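Probable quinone reductase Qor (NADPH:quinone reductase) (Zeta-crystallin homolog protein) (Mycobacterium tuberculosis, PDB 4RVU) probably catalyses the transfer of electrons from NADPH to quinones, binding the cofactor in a two-domain fold of the medium-chain dehydrogenase/reductase superfamily. Local coordinates at residues P27-I41 / A99-T111. Numbering follows the deposited sequence.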
# COMPACT_ATOMS: atom_id res chain seq x y z
N PRO A 27 7.77 -40.14 6.31
CA PRO A 27 6.66 -39.79 5.42
C PRO A 27 6.90 -40.29 4.00
O PRO A 27 8.03 -40.60 3.62
CB PRO A 27 6.66 -38.26 5.44
CG PRO A 27 8.07 -37.88 5.74
CD PRO A 27 8.64 -38.99 6.61
N GLN A 28 5.82 -40.37 3.23
CA GLN A 28 5.89 -40.74 1.82
C GLN A 28 5.46 -39.55 0.99
O GLN A 28 4.42 -38.95 1.25
CB GLN A 28 4.96 -41.93 1.54
CG GLN A 28 5.25 -43.16 2.38
CD GLN A 28 4.53 -44.40 1.89
OE1 GLN A 28 3.31 -44.40 1.71
NE2 GLN A 28 5.29 -45.46 1.64
N PRO A 29 6.27 -39.20 -0.03
CA PRO A 29 5.93 -38.07 -0.91
C PRO A 29 4.67 -38.33 -1.74
O PRO A 29 4.50 -39.43 -2.29
CB PRO A 29 7.17 -37.95 -1.81
CG PRO A 29 7.78 -39.33 -1.81
CD PRO A 29 7.52 -39.87 -0.43
N GLY A 30 3.79 -37.33 -1.83
CA GLY A 30 2.58 -37.44 -2.63
C GLY A 30 2.83 -36.90 -4.02
O GLY A 30 3.97 -36.65 -4.40
N HIS A 31 1.75 -36.71 -4.79
CA HIS A 31 1.88 -36.15 -6.12
C HIS A 31 2.52 -34.75 -6.08
O HIS A 31 2.14 -33.91 -5.27
CB HIS A 31 0.52 -36.10 -6.81
CG HIS A 31 -0.06 -37.45 -7.08
ND1 HIS A 31 -1.42 -37.68 -7.18
CD2 HIS A 31 0.53 -38.65 -7.28
CE1 HIS A 31 -1.63 -38.95 -7.43
NE2 HIS A 31 -0.46 -39.57 -7.49
N GLY A 32 3.51 -34.53 -6.95
CA GLY A 32 4.21 -33.25 -7.01
C GLY A 32 5.26 -33.05 -5.93
O GLY A 32 5.93 -32.00 -5.89
N GLU A 33 5.43 -34.04 -5.05
CA GLU A 33 6.33 -33.90 -3.90
C GLU A 33 7.64 -34.66 -3.99
O GLU A 33 7.75 -35.68 -4.66
CB GLU A 33 5.61 -34.30 -2.61
CG GLU A 33 4.42 -33.42 -2.27
CD GLU A 33 3.76 -33.79 -0.97
OE1 GLU A 33 3.92 -34.94 -0.52
OE2 GLU A 33 3.07 -32.92 -0.38
N LEU A 34 8.64 -34.12 -3.30
CA LEU A 34 9.92 -34.79 -3.11
C LEU A 34 9.98 -35.22 -1.66
O LEU A 34 9.36 -34.59 -0.80
CB LEU A 34 11.06 -33.81 -3.37
CG LEU A 34 11.08 -33.13 -4.73
CD1 LEU A 34 12.01 -31.92 -4.70
CD2 LEU A 34 11.54 -34.13 -5.76
N LEU A 35 10.70 -36.30 -1.38
CA LEU A 35 10.99 -36.68 -0.00
C LEU A 35 12.43 -36.28 0.26
O LEU A 35 13.33 -36.69 -0.47
CB LEU A 35 10.83 -38.19 0.18
CG LEU A 35 11.27 -38.76 1.54
CD1 LEU A 35 10.31 -38.31 2.62
CD2 LEU A 35 11.35 -40.28 1.48
N ILE A 36 12.65 -35.42 1.26
CA ILE A 36 13.97 -34.87 1.52
C ILE A 36 14.52 -35.46 2.81
O ILE A 36 13.84 -35.47 3.83
CB ILE A 36 13.89 -33.33 1.63
CG1 ILE A 36 13.42 -32.74 0.29
CG2 ILE A 36 15.23 -32.73 2.06
CD1 ILE A 36 13.14 -31.25 0.32
N LYS A 37 15.74 -35.98 2.76
CA LYS A 37 16.42 -36.35 3.99
C LYS A 37 17.18 -35.12 4.50
O LYS A 37 18.13 -34.66 3.86
CB LYS A 37 17.38 -37.53 3.79
CG LYS A 37 18.09 -37.93 5.10
CD LYS A 37 18.96 -39.17 5.00
CE LYS A 37 19.51 -39.51 6.38
NZ LYS A 37 20.59 -40.54 6.34
N ALA A 38 16.75 -34.59 5.63
CA ALA A 38 17.28 -33.33 6.16
C ALA A 38 18.77 -33.36 6.51
O ALA A 38 19.27 -34.31 7.13
CB ALA A 38 16.48 -32.88 7.36
N GLU A 39 19.47 -32.30 6.11
CA GLU A 39 20.84 -32.06 6.57
C GLU A 39 20.91 -30.83 7.47
O GLU A 39 21.72 -30.77 8.40
CB GLU A 39 21.79 -31.91 5.37
CG GLU A 39 21.96 -33.22 4.62
CD GLU A 39 22.86 -33.12 3.41
OE1 GLU A 39 23.36 -32.02 3.09
OE2 GLU A 39 23.07 -34.17 2.77
N ALA A 40 20.06 -29.85 7.20
CA ALA A 40 19.94 -28.67 8.04
C ALA A 40 18.52 -28.13 7.93
O ALA A 40 17.93 -28.13 6.85
CB ALA A 40 20.96 -27.61 7.63
N ILE A 41 17.97 -27.67 9.04
CA ILE A 41 16.56 -27.27 9.09
C ILE A 41 16.48 -25.82 9.51
O ILE A 41 17.04 -25.44 10.53
CB ILE A 41 15.81 -28.17 10.08
CG1 ILE A 41 15.83 -29.62 9.59
CG2 ILE A 41 14.36 -27.71 10.26
CD1 ILE A 41 15.65 -30.62 10.70
N ALA A 99 9.02 -29.83 8.43
CA ALA A 99 10.47 -29.71 8.25
C ALA A 99 11.32 -30.09 9.47
O ALA A 99 12.48 -30.48 9.32
CB ALA A 99 10.84 -28.30 7.77
N TYR A 100 10.77 -29.94 10.68
CA TYR A 100 11.55 -30.30 11.88
C TYR A 100 11.52 -31.82 12.07
O TYR A 100 10.83 -32.33 12.96
CB TYR A 100 10.99 -29.68 13.16
CG TYR A 100 11.13 -28.17 13.37
CD1 TYR A 100 11.31 -27.29 12.31
CD2 TYR A 100 11.05 -27.64 14.66
CE1 TYR A 100 11.38 -25.90 12.54
CE2 TYR A 100 11.13 -26.27 14.89
CZ TYR A 100 11.28 -25.41 13.82
OH TYR A 100 11.37 -24.07 14.07
N ALA A 101 12.25 -32.54 11.22
CA ALA A 101 12.26 -34.00 11.23
C ALA A 101 13.46 -34.48 10.45
O ALA A 101 14.09 -33.69 9.75
CB ALA A 101 10.99 -34.55 10.60
N GLU A 102 13.76 -35.77 10.52
CA GLU A 102 14.86 -36.32 9.74
C GLU A 102 14.50 -36.38 8.26
O GLU A 102 15.38 -36.31 7.40
CB GLU A 102 15.23 -37.71 10.24
CG GLU A 102 15.93 -37.70 11.57
CD GLU A 102 16.34 -39.07 12.00
OE1 GLU A 102 15.49 -39.78 12.57
OE2 GLU A 102 17.51 -39.44 11.75
N PHE A 103 13.20 -36.51 7.99
CA PHE A 103 12.67 -36.59 6.63
C PHE A 103 11.39 -35.78 6.55
O PHE A 103 10.58 -35.79 7.48
CB PHE A 103 12.34 -38.04 6.26
CG PHE A 103 13.53 -38.96 6.23
CD1 PHE A 103 13.98 -39.58 7.39
CD2 PHE A 103 14.18 -39.24 5.03
CE1 PHE A 103 15.07 -40.44 7.36
CE2 PHE A 103 15.27 -40.10 4.99
CZ PHE A 103 15.72 -40.69 6.16
N CYS A 104 11.21 -35.07 5.44
CA CYS A 104 9.97 -34.34 5.20
C CYS A 104 9.67 -34.30 3.71
O CYS A 104 10.47 -34.77 2.90
CB CYS A 104 10.06 -32.91 5.76
SG CYS A 104 11.19 -31.81 4.85
N THR A 105 8.51 -33.76 3.37
CA THR A 105 8.13 -33.63 1.96
C THR A 105 8.09 -32.16 1.58
O THR A 105 7.86 -31.30 2.43
CB THR A 105 6.73 -34.22 1.70
OG1 THR A 105 5.77 -33.53 2.51
CG2 THR A 105 6.71 -35.71 2.03
N ALA A 106 8.28 -31.88 0.29
CA ALA A 106 8.13 -30.52 -0.22
C ALA A 106 7.70 -30.56 -1.68
O ALA A 106 8.09 -31.48 -2.41
CB ALA A 106 9.42 -29.71 -0.05
N PRO A 107 6.91 -29.57 -2.12
CA PRO A 107 6.54 -29.56 -3.54
C PRO A 107 7.78 -29.33 -4.38
O PRO A 107 8.53 -28.40 -4.08
CB PRO A 107 5.62 -28.33 -3.67
CG PRO A 107 5.28 -27.91 -2.25
CD PRO A 107 6.43 -28.38 -1.40
N ALA A 108 7.99 -30.14 -5.41
CA ALA A 108 9.13 -29.97 -6.31
C ALA A 108 9.20 -28.56 -6.93
O ALA A 108 10.29 -28.02 -7.12
CB ALA A 108 9.12 -31.03 -7.40
N SER A 109 8.05 -27.98 -7.24
CA SER A 109 8.01 -26.67 -7.88
C SER A 109 8.47 -25.53 -6.96
O SER A 109 8.81 -24.43 -7.43
CB SER A 109 6.60 -26.37 -8.39
OG SER A 109 5.67 -26.37 -7.32
N LEU A 110 8.48 -25.78 -5.65
CA LEU A 110 8.94 -24.80 -4.67
C LEU A 110 10.18 -25.31 -3.93
O LEU A 110 10.37 -25.05 -2.74
CB LEU A 110 7.82 -24.48 -3.67
CG LEU A 110 6.53 -23.93 -4.29
CD1 LEU A 110 5.54 -23.66 -3.20
CD2 LEU A 110 6.79 -22.67 -5.10
N THR A 111 11.01 -26.06 -4.66
CA THR A 111 12.27 -26.58 -4.14
C THR A 111 13.37 -26.21 -5.13
O THR A 111 13.19 -26.36 -6.34
CB THR A 111 12.21 -28.11 -3.99
OG1 THR A 111 11.19 -28.46 -3.06
CG2 THR A 111 13.55 -28.65 -3.49
O HOH W 1 5.66 -29.63 -7.35
O HOH W 2 4.84 -31.29 0.96
O HOH W 3 17.99 -36.34 8.53
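Strands 33-38 and 103-107 pair antiparallel, their axes at 149°, and the ladder of six backbone hydrogen bonds runs past their ends, from Ala-108 N to Gly-32 O at one end to Ala-38 N to Glu-102 O at the other. The Ile-36 N to Cys-104 O bond is nearly straight (2.8 Å, 177°). Leu-35, Lys-37, Phe-103 and Thr-105 share one face. The Lys-37 chain crosses the Phe-103 ring obliquely, with CB 3.5 Å from CE2. Its CG is anti to the backbone N (chi1 -179°), and the extended chain carries the ammonium group on past the ring. Pro-27 covers the base of Phe-103, CD to CB 3.8 Å, and the two side chains cross at about a right angle. This pair of strands belongs to the GroES-like domain, where strand 67-74 flanks 33-38 on its other edge. Leu-34, Ile-36, Cys-104 and Ala-106 occupy the opposite face. There Ile-36 CD1 meets Ala-106 CB at 4.0 Å, and Leu-34 CD1 reaches Thr-111 CG2 at 3.8 Å. Glu-33 closes a type II turn that starts at Gly-30, and its OE1 accepts from Gly-30 N (2.7 Å). Its other oxygen, OE2, is linked to Thr-105 OG1 through a water. Beyond the corner at Glu-39, Ile-41 CG2 packs obliquely against the Tyr-100 ring, 3.7 Å from CD1. The Tyr-100 hydroxyl is hydrogen-bonded to Asp-47 and His-316, and the side chain lies about 9 Å from the bound NADPH.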